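Local coordinates for vibralactone Cyclase (Boreostereum vibrans, PDB 6KD0), which probably catalyses, through an alpha/beta-hydrolase serine active site, the cyclization that forms the fused bicyclic beta-lactone of vibralactone, at residues 67-72 and 153-158; 311-316 and 321-326. All coordinates share one frame; numbering follows the deposited sequence.

In the fold
Both contacts bring aromatic and aliphatic groups together without a hydrogen bond between their segments, but at opposite sides of the chain's centre, with nearest atoms about 17 Å apart. Contact 1 is peripheral and partly buried: it lays helix 144-158 against 64-73, the outermost strand at one margin of the mixed sheet, chiefly through one tryptophan. Contact 2 is buried and local in sequence, folding the short helix 313-316 back on the start of the C-terminal helix 321-338 through a three-ring cluster. No helix or strand is common to the two. Segment 311-316 of contact 2 also holds His311 of the probable Ser177-His311-Asp281 triad, whereas contact 1 belongs to the sheet margin.

Contact 1 (67-72 and 153-158); sequences EDYYIP and LKWAAA
Where helix 144-158 lies over the edge strand 64-73 of the central sheet, the indole of Trp155 is laid along the strand and meets two of its residues, Tyr69 and Ile71. Two positions apart on the strand, both direct their side chains to the helix, while the intervening Tyr70 points away. Trp155 has CG anti to its backbone N (chi1 -180°), which extends the indole from the helix to the strand. Its five-membered ring receives Ile71: CG2 sits 3.5 Å from the ring centroid and only 10° off the normal, a CH-pi contact made squarely over the face, with Trp155 NE1 3.5 Å from Ile71 CG2. The other branch of the isoleucine reaches back along the tryptophan stem, Ile71 CD1 lying 3.7 Å from Trp155 CB. Farther out, the benzo end of the indole drives its edge against the phenol ring of Tyr69. Trp155 CH2 comes within 3.6 Å of Tyr69 CD1 and stands over the centre of the ring face, and the planes meet at 57°, an inclined edge-to-face pair with centroids of the tyrosine ring and the six-membered ring of Trp155 4.7 Å apart. Tyr69 also touches Phe163, and Ile71 packs on Met78 and Val80 of the neighbouring strand 76-85. On the helix, Leu153 and Ala156 reach Tyr99, so one helix spans from the inner strand 97-101 to the margin, packed on the sheet of order 1-2-4-3-5-6-7-8 that is typical of the alpha/beta-hydrolase fold.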
ATOM      1  N   GLU A  67       3.266   8.652 -18.720  1.00 24.75           N
ATOM      2  CA  GLU A  67       4.313   9.661 -18.752  1.00 26.08           C
ATOM      3  C   GLU A  67       5.307   9.374 -17.636  1.00 26.38           C
ATOM      4  O   GLU A  67       4.917   9.259 -16.472  1.00 30.55           O
ATOM      5  CB  GLU A  67       3.720  11.067 -18.617  1.00 32.90           C
ATOM      6  CG  GLU A  67       4.737  12.173 -18.767  1.00 40.34           C
ATOM      7  CD  GLU A  67       4.730  12.802 -20.152  1.00 51.70           C
ATOM      8  OE1 GLU A  67       3.758  13.518 -20.491  1.00 46.83           O
ATOM      9  OE2 GLU A  67       5.708  12.586 -20.899  1.00 59.97           O
ATOM     10  N   ASP A  68       6.578   9.238 -17.984  1.00 30.33           N
ATOM     11  CA  ASP A  68       7.614   8.974 -16.997  1.00 26.47           C
ATOM     12  C   ASP A  68       8.380  10.248 -16.698  1.00 32.73           C
ATOM     13  O   ASP A  68       8.665  11.044 -17.595  1.00 30.81           O
ATOM     14  CB  ASP A  68       8.572   7.889 -17.477  1.00 27.62           C
ATOM     15  CG  ASP A  68       7.940   6.512 -17.456  1.00 26.07           C
ATOM     16  OD1 ASP A  68       7.604   6.021 -16.360  1.00 26.99           O
ATOM     17  OD2 ASP A  68       7.744   5.934 -18.547  1.00 28.03           O
ATOM     18  N   TYR A  69       8.715  10.427 -15.427  1.00 22.26           N
ATOM     19  CA  TYR A  69       9.435  11.583 -14.940  1.00 27.14           C
ATOM     20  C   TYR A  69      10.611  11.116 -14.099  1.00 27.42           C
ATOM     21  O   TYR A  69      10.641   9.991 -13.588  1.00 27.24           O
ATOM     22  CB  TYR A  69       8.540  12.488 -14.095  1.00 24.56           C
ATOM     23  CG  TYR A  69       7.407  13.132 -14.839  1.00 28.13           C
ATOM     24  CD1 TYR A  69       6.192  12.487 -14.966  1.00 25.88           C
ATOM     25  CD2 TYR A  69       7.551  14.388 -15.404  1.00 28.56           C
ATOM     26  CE1 TYR A  69       5.134  13.079 -15.624  1.00 28.44           C
ATOM     27  CE2 TYR A  69       6.505  14.996 -16.082  1.00 27.90           C
ATOM     28  CZ  TYR A  69       5.298  14.330 -16.192  1.00 34.79           C
ATOM     29  OH  TYR A  69       4.239  14.899 -16.850  1.00 28.53           O
ATOM     30  N   TYR A  70      11.543  12.040 -13.907  1.00 25.48           N
ATOM     31  CA  TYR A  70      12.719  11.853 -13.070  1.00 27.22           C
ATOM     32  C   TYR A  70      12.793  13.086 -12.179  1.00 27.49           C
ATOM     33  O   TYR A  70      13.060  14.180 -12.680  1.00 25.95           O
ATOM     34  CB  TYR A  70      13.947  11.725 -13.961  1.00 28.72           C
ATOM     35  CG  TYR A  70      15.064  10.890 -13.433  1.00 39.62           C
ATOM     36  CD1 TYR A  70      14.838   9.608 -12.950  1.00 41.45           C
ATOM     37  CD2 TYR A  70      16.372  11.366 -13.474  1.00 44.90           C
ATOM     38  CE1 TYR A  70      15.886   8.836 -12.476  1.00 51.61           C
ATOM     39  CE2 TYR A  70      17.426  10.606 -13.019  1.00 46.37           C
ATOM     40  CZ  TYR A  70      17.181   9.345 -12.513  1.00 52.26           C
ATOM     41  OH  TYR A  70      18.233   8.593 -12.049  1.00 53.01           O
ATOM     42  N   ILE A  71      12.500  12.941 -10.884  1.00 24.12           N
ATOM     43  CA  ILE A  71      12.335  14.109 -10.008  1.00 23.84           C
ATOM     44  C   ILE A  71      13.427  14.157  -8.942  1.00 28.55           C
ATOM     45  O   ILE A  71      13.946  13.109  -8.549  1.00 23.28           O
ATOM     46  CB  ILE A  71      10.933  14.143  -9.371  1.00 25.90           C
ATOM     47  CG1 ILE A  71      10.776  13.057  -8.300  1.00 20.34           C
ATOM     48  CG2 ILE A  71       9.851  14.016 -10.440  1.00 24.87           C
ATOM     49  CD1 ILE A  71       9.527  13.221  -7.459  1.00 19.77           C
ATOM     50  N   PRO A  72      13.825  15.332  -8.448  1.00 26.06           N
ATOM     51  CA  PRO A  72      14.896  15.364  -7.445  1.00 27.71           C
ATOM     52  C   PRO A  72      14.371  14.941  -6.080  1.00 26.66           C
ATOM     53  O   PRO A  72      13.262  15.312  -5.682  1.00 26.80           O
ATOM     54  CB  PRO A  72      15.332  16.832  -7.443  1.00 29.35           C
ATOM     55  CG  PRO A  72      14.096  17.571  -7.796  1.00 33.74           C
ATOM     56  CD  PRO A  72      13.350  16.688  -8.773  1.00 28.61           C
ATOM     57  N   LEU A 153       5.045  12.809  -3.297  1.00 19.21           N
ATOM     58  CA  LEU A 153       3.696  13.307  -3.023  1.00 18.69           C
ATOM     59  C   LEU A 153       3.642  14.817  -3.224  1.00 23.22           C
ATOM     60  O   LEU A 153       2.692  15.342  -3.820  1.00 17.75           O
ATOM     61  CB  LEU A 153       3.282  12.937  -1.596  1.00 18.67           C
ATOM     62  CG  LEU A 153       1.845  13.269  -1.169  1.00 20.20           C
ATOM     63  CD1 LEU A 153       0.849  12.465  -2.002  1.00 16.99           C
ATOM     64  CD2 LEU A 153       1.616  13.024   0.329  1.00 20.43           C
ATOM     65  N   LYS A 154       4.695  15.511  -2.776  1.00 18.48           N
ATOM     66  CA  LYS A 154       4.768  16.952  -2.977  1.00 21.43           C
ATOM     67  C   LYS A 154       4.871  17.285  -4.455  1.00 21.24           C
ATOM     68  O   LYS A 154       4.194  18.205  -4.942  1.00 20.54           O
ATOM     69  CB  LYS A 154       5.957  17.541  -2.216  1.00 19.16           C
ATOM     70  CG  LYS A 154       5.775  17.626  -0.710  1.00 19.93           C
ATOM     71  CD  LYS A 154       7.005  18.274  -0.051  1.00 25.73           C
ATOM     72  CE  LYS A 154       7.069  19.765  -0.352  1.00 27.81           C
ATOM     73  NZ  LYS A 154       8.296  20.414   0.216  1.00 30.92           N
ATOM     74  N   TRP A 155       5.704  16.542  -5.181  1.00 19.79           N
ATOM     75  CA  TRP A 155       5.863  16.780  -6.608  1.00 21.83           C
ATOM     76  C   TRP A 155       4.537  16.594  -7.332  1.00 22.02           C
ATOM     77  O   TRP A 155       4.149  17.428  -8.157  1.00 24.03           O
ATOM     78  CB  TRP A 155       6.926  15.844  -7.188  1.00 20.11           C
ATOM     79  CG  TRP A 155       7.129  16.062  -8.647  1.00 22.45           C
ATOM     80  CD1 TRP A 155       8.001  16.936  -9.228  1.00 24.81           C
ATOM     81  CD2 TRP A 155       6.415  15.430  -9.721  1.00 25.48           C
ATOM     82  NE1 TRP A 155       7.884  16.882 -10.596  1.00 32.89           N
ATOM     83  CE2 TRP A 155       6.918  15.965 -10.925  1.00 27.69           C
ATOM     84  CE3 TRP A 155       5.405  14.467  -9.782  1.00 29.16           C
ATOM     85  CZ2 TRP A 155       6.448  15.561 -12.175  1.00 30.30           C
ATOM     86  CZ3 TRP A 155       4.936  14.066 -11.033  1.00 26.00           C
ATOM     87  CH2 TRP A 155       5.456  14.612 -12.204  1.00 24.03           C
ATOM     88  N   ALA A 156       3.829  15.505  -7.025  1.00 20.51           N
ATOM     89  CA  ALA A 156       2.576  15.203  -7.706  1.00 24.93           C
ATOM     90  C   ALA A 156       1.523  16.261  -7.414  1.00 23.02           C
ATOM     91  O   ALA A 156       0.773  16.657  -8.312  1.00 27.15           O
ATOM     92  CB  ALA A 156       2.066  13.819  -7.302  1.00 19.25           C
ATOM     93  N   ALA A 157       1.445  16.723  -6.156  1.00 23.47           N
ATOM     94  CA  ALA A 157       0.515  17.797  -5.818  1.00 25.71           C
ATOM     95  C   ALA A 157       0.852  19.073  -6.585  1.00 24.68           C
ATOM     96  O   ALA A 157      -0.027  19.707  -7.179  1.00 27.67           O
ATOM     97  CB  ALA A 157       0.520  18.054  -4.306  1.00 21.70           C
ATOM     98  N   ALA A 158       2.125  19.447  -6.623  1.00 23.74           N
ATOM     99  CA  ALA A 158       2.458  20.755  -7.184  1.00 26.29           C
ATOM    100  C   ALA A 158       2.451  20.754  -8.712  1.00 30.71           C
ATOM    101  O   ALA A 158       2.210  21.797  -9.336  1.00 28.45           O
ATOM    102  CB  ALA A 158       3.816  21.213  -6.660  1.00 24.36           C
TER

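Contact 2 (311-316 and 321-326); sequences HAFHML and KLAQKF
The rings of His314 and Phe326 meet obliquely, the planes inclined by 31° and the centroids 4.3 Å apart, with Phe326 CD1 above the centre of the imidazole face, 3.5 Å from His314 CG. Met315 CG lies over the opposite face, toward its rim, so the imidazole has a carbon from each neighbour on its two faces. Phe313 meets the same phenylalanine quite differently. Its plane is nearly perpendicular to that of Phe326, at 85°, and it offers its edge in an offset edge-to-face pair in which Phe313 CE1 is 3.8 Å from Phe326 CD2. The three rings form an aromatic cluster between helix 313-316 and the first turns of helix 321-338, just after His311, whose hydrogen bonds to Asp281 and Ser177 fit the catalytic triad of an alpha/beta hydrolase. With chi1 at 85°, the His314 ring is set between its backbone N and carbonyl carbon, and from there its face meets Phe326 CD1. Close backbone approach is possible at Ala323, whose CB rests 3.7 Å from His314 CA; Phe313 CE2 reaches Ala323 CA at 3.6 Å. Beyond the cluster, Phe313 and Phe326 both touch Cys278 on strand 273-278, and Phe326 also meets the ring of Tyr306.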
ATOM      1  N   HIS A 311      -1.005 -12.684   3.575  1.00 21.50           N
ATOM      2  CA  HIS A 311      -0.454 -11.405   3.136  1.00 22.10           C
ATOM      3  C   HIS A 311      -0.147 -11.404   1.644  1.00 24.22           C
ATOM      4  O   HIS A 311       0.641 -12.223   1.157  1.00 21.10           O
ATOM      5  CB  HIS A 311       0.817 -11.149   3.942  1.00 19.78           C
ATOM      6  CG  HIS A 311       1.334  -9.746   3.873  1.00 19.60           C
ATOM      7  ND1 HIS A 311       0.961  -8.774   4.775  1.00 20.92           N
ATOM      8  CD2 HIS A 311       2.255  -9.178   3.062  1.00 21.19           C
ATOM      9  CE1 HIS A 311       1.620  -7.659   4.514  1.00 19.07           C
ATOM     10  NE2 HIS A 311       2.409  -7.877   3.478  1.00 18.07           N
ATOM     11  N   ALA A 312      -0.783 -10.487   0.917  1.00 20.52           N
ATOM     12  CA  ALA A 312      -0.522 -10.268  -0.505  1.00 24.70           C
ATOM     13  C   ALA A 312      -0.905 -11.453  -1.375  1.00 24.04           C
ATOM     14  O   ALA A 312      -0.314 -11.638  -2.449  1.00 22.62           O
ATOM     15  CB  ALA A 312       0.948  -9.932  -0.768  1.00 24.79           C
ATOM     16  N   PHE A 313      -1.864 -12.275  -0.925  1.00 20.42           N
ATOM     17  CA  PHE A 313      -2.288 -13.418  -1.728  1.00 20.43           C
ATOM     18  C   PHE A 313      -2.849 -12.981  -3.073  1.00 21.19           C
ATOM     19  O   PHE A 313      -2.787 -13.746  -4.039  1.00 20.94           O
ATOM     20  CB  PHE A 313      -3.332 -14.241  -0.983  1.00 20.49           C
ATOM     21  CG  PHE A 313      -4.729 -13.722  -1.165  1.00 21.41           C
ATOM     22  CD1 PHE A 313      -5.183 -12.646  -0.416  1.00 22.82           C
ATOM     23  CD2 PHE A 313      -5.575 -14.290  -2.106  1.00 23.09           C
ATOM     24  CE1 PHE A 313      -6.473 -12.154  -0.597  1.00 22.98           C
ATOM     25  CE2 PHE A 313      -6.854 -13.798  -2.292  1.00 24.33           C
ATOM     26  CZ  PHE A 313      -7.301 -12.731  -1.538  1.00 23.09           C
ATOM     27  N   HIS A 314      -3.408 -11.761  -3.162  1.00 20.78           N
ATOM     28  CA  HIS A 314      -3.980 -11.319  -4.429  1.00 19.58           C
ATOM     29  C   HIS A 314      -2.927 -10.920  -5.450  1.00 18.51           C
ATOM     30  O   HIS A 314      -3.240 -10.865  -6.639  1.00 20.81           O
ATOM     31  CB  HIS A 314      -4.993 -10.182  -4.201  1.00 22.54           C
ATOM     32  CG  HIS A 314      -4.401  -8.808  -4.121  1.00 21.55           C
ATOM     33  ND1 HIS A 314      -3.630  -8.386  -3.060  1.00 23.56           N
ATOM     34  CD2 HIS A 314      -4.525  -7.740  -4.943  1.00 21.69           C
ATOM     35  CE1 HIS A 314      -3.280  -7.127  -3.247  1.00 21.89           C
ATOM     36  NE2 HIS A 314      -3.809  -6.711  -4.383  1.00 18.50           N
ATOM     37  N   MET A 315      -1.689 -10.656  -5.030  1.00 20.88           N
ATOM     38  CA  MET A 315      -0.609 -10.352  -5.964  1.00 20.19           C
ATOM     39  C   MET A 315       0.059 -11.607  -6.483  1.00 20.20           C
ATOM     40  O   MET A 315       0.595 -11.614  -7.598  1.00 22.03           O
ATOM     41  CB  MET A 315       0.459  -9.482  -5.296  1.00 17.39           C
ATOM     42  CG  MET A 315      -0.044  -8.127  -4.823  1.00 22.60           C
ATOM     43  SD  MET A 315      -0.627  -7.065  -6.157  1.00 22.16           S
ATOM     44  CE  MET A 315       0.929  -6.693  -6.971  1.00 28.04           C
ATOM     45  N   LEU A 316       0.038 -12.664  -5.695  1.00 20.33           N
ATOM     46  CA  LEU A 316       0.647 -13.916  -6.102  1.00 20.34           C
ATOM     47  C   LEU A 316      -0.344 -14.891  -6.715  1.00 21.45           C
ATOM     48  O   LEU A 316       0.078 -15.802  -7.433  1.00 21.72           O
ATOM     49  CB  LEU A 316       1.338 -14.569  -4.905  1.00 22.24           C
ATOM     50  CG  LEU A 316       2.777 -14.085  -4.707  1.00 26.49           C
ATOM     51  CD1 LEU A 316       2.840 -12.656  -4.099  1.00 25.28           C
ATOM     52  CD2 LEU A 316       3.555 -15.067  -3.879  1.00 29.15           C
ATOM     53  N   LYS A 321     -10.644 -16.421  -7.905  1.00 25.66           N
ATOM     54  CA  LYS A 321     -11.817 -15.551  -7.873  1.00 27.79           C
ATOM     55  C   LYS A 321     -11.787 -14.644  -6.646  1.00 24.92           C
ATOM     56  O   LYS A 321     -12.154 -13.463  -6.724  1.00 24.63           O
ATOM     57  CB  LYS A 321     -13.097 -16.388  -7.900  1.00 30.57           C
ATOM     58  CG  LYS A 321     -13.282 -17.174  -9.192  1.00 38.55           C
ATOM     59  CD  LYS A 321     -14.115 -18.440  -8.983  1.00 55.05           C
ATOM     60  CE  LYS A 321     -13.725 -19.240  -7.728  1.00 59.21           C
ATOM     61  NZ  LYS A 321     -12.314 -19.712  -7.715  1.00 63.67           N
ATOM     62  N   LEU A 322     -11.315 -15.170  -5.514  1.00 22.64           N
ATOM     63  CA  LEU A 322     -11.206 -14.368  -4.295  1.00 23.27           C
ATOM     64  C   LEU A 322     -10.219 -13.212  -4.458  1.00 23.80           C
ATOM     65  O   LEU A 322     -10.461 -12.107  -3.953  1.00 22.14           O
ATOM     66  CB  LEU A 322     -10.786 -15.261  -3.130  1.00 25.33           C
ATOM     67  CG  LEU A 322     -11.000 -14.725  -1.720  1.00 29.04           C
ATOM     68  CD1 LEU A 322     -12.467 -14.355  -1.477  1.00 28.48           C
ATOM     69  CD2 LEU A 322     -10.530 -15.749  -0.719  1.00 28.82           C
ATOM     70  N   ALA A 323      -9.092 -13.461  -5.134  1.00 20.75           N
ATOM     71  CA  ALA A 323      -8.101 -12.417  -5.390  1.00 21.18           C
ATOM     72  C   ALA A 323      -8.665 -11.340  -6.306  1.00 21.34           C
ATOM     73  O   ALA A 323      -8.420 -10.141  -6.108  1.00 21.92           O
ATOM     74  CB  ALA A 323      -6.841 -13.040  -5.990  1.00 19.58           C
ATOM     75  N   GLN A 324      -9.417 -11.749  -7.329  1.00 22.15           N
ATOM     76  CA  GLN A 324     -10.063 -10.765  -8.182  1.00 26.86           C
ATOM     77  C   GLN A 324     -11.041  -9.931  -7.375  1.00 23.29           C
ATOM     78  O   GLN A 324     -11.163  -8.720  -7.591  1.00 22.60           O
ATOM     79  CB  GLN A 324     -10.758 -11.463  -9.350  1.00 25.75           C
ATOM     80  CG  GLN A 324      -9.765 -11.890 -10.416  1.00 23.22           C
ATOM     81  CD  GLN A 324     -10.296 -12.997 -11.297  1.00 31.73           C
ATOM     82  OE1 GLN A 324      -9.877 -14.153 -11.199  1.00 30.67           O
ATOM     83  NE2 GLN A 324     -11.228 -12.652 -12.154  1.00 32.59           N
ATOM     84  N   LYS A 325     -11.718 -10.552  -6.407  1.00 24.25           N
ATOM     85  CA  LYS A 325     -12.655  -9.782  -5.593  1.00 25.45           C
ATOM     86  C   LYS A 325     -11.904  -8.783  -4.724  1.00 25.39           C
ATOM     87  O   LYS A 325     -12.355  -7.645  -4.539  1.00 21.57           O
ATOM     88  CB  LYS A 325     -13.510 -10.718  -4.742  1.00 26.07           C
ATOM     89  CG  LYS A 325     -14.642 -10.005  -4.029  1.00 40.14           C
ATOM     90  CD  LYS A 325     -15.615 -10.986  -3.384  1.00 46.99           C
ATOM     91  CE  LYS A 325     -16.621 -10.271  -2.475  1.00 59.36           C
ATOM     92  NZ  LYS A 325     -16.474 -10.705  -1.050  1.00 61.08           N
ATOM     93  N   PHE A 326     -10.753  -9.197  -4.192  1.00 19.18           N
ATOM     94  CA  PHE A 326      -9.896  -8.281  -3.443  1.00 19.36           C
ATOM     95  C   PHE A 326      -9.518  -7.060  -4.284  1.00 20.01           C
ATOM     96  O   PHE A 326      -9.586  -5.916  -3.815  1.00 21.53           O
ATOM     97  CB  PHE A 326      -8.644  -9.029  -2.957  1.00 18.94           C
ATOM     98  CG  PHE A 326      -7.824  -8.264  -1.928  1.00 22.08           C
ATOM     99  CD1 PHE A 326      -6.964  -7.241  -2.312  1.00 22.99           C
ATOM    100  CD2 PHE A 326      -7.911  -8.584  -0.581  1.00 24.47           C
ATOM    101  CE1 PHE A 326      -6.206  -6.533  -1.353  1.00 21.49           C
ATOM    102  CE2 PHE A 326      -7.160  -7.895   0.377  1.00 21.82           C
ATOM    103  CZ  PHE A 326      -6.312  -6.875  -0.015  1.00 23.18           C
TER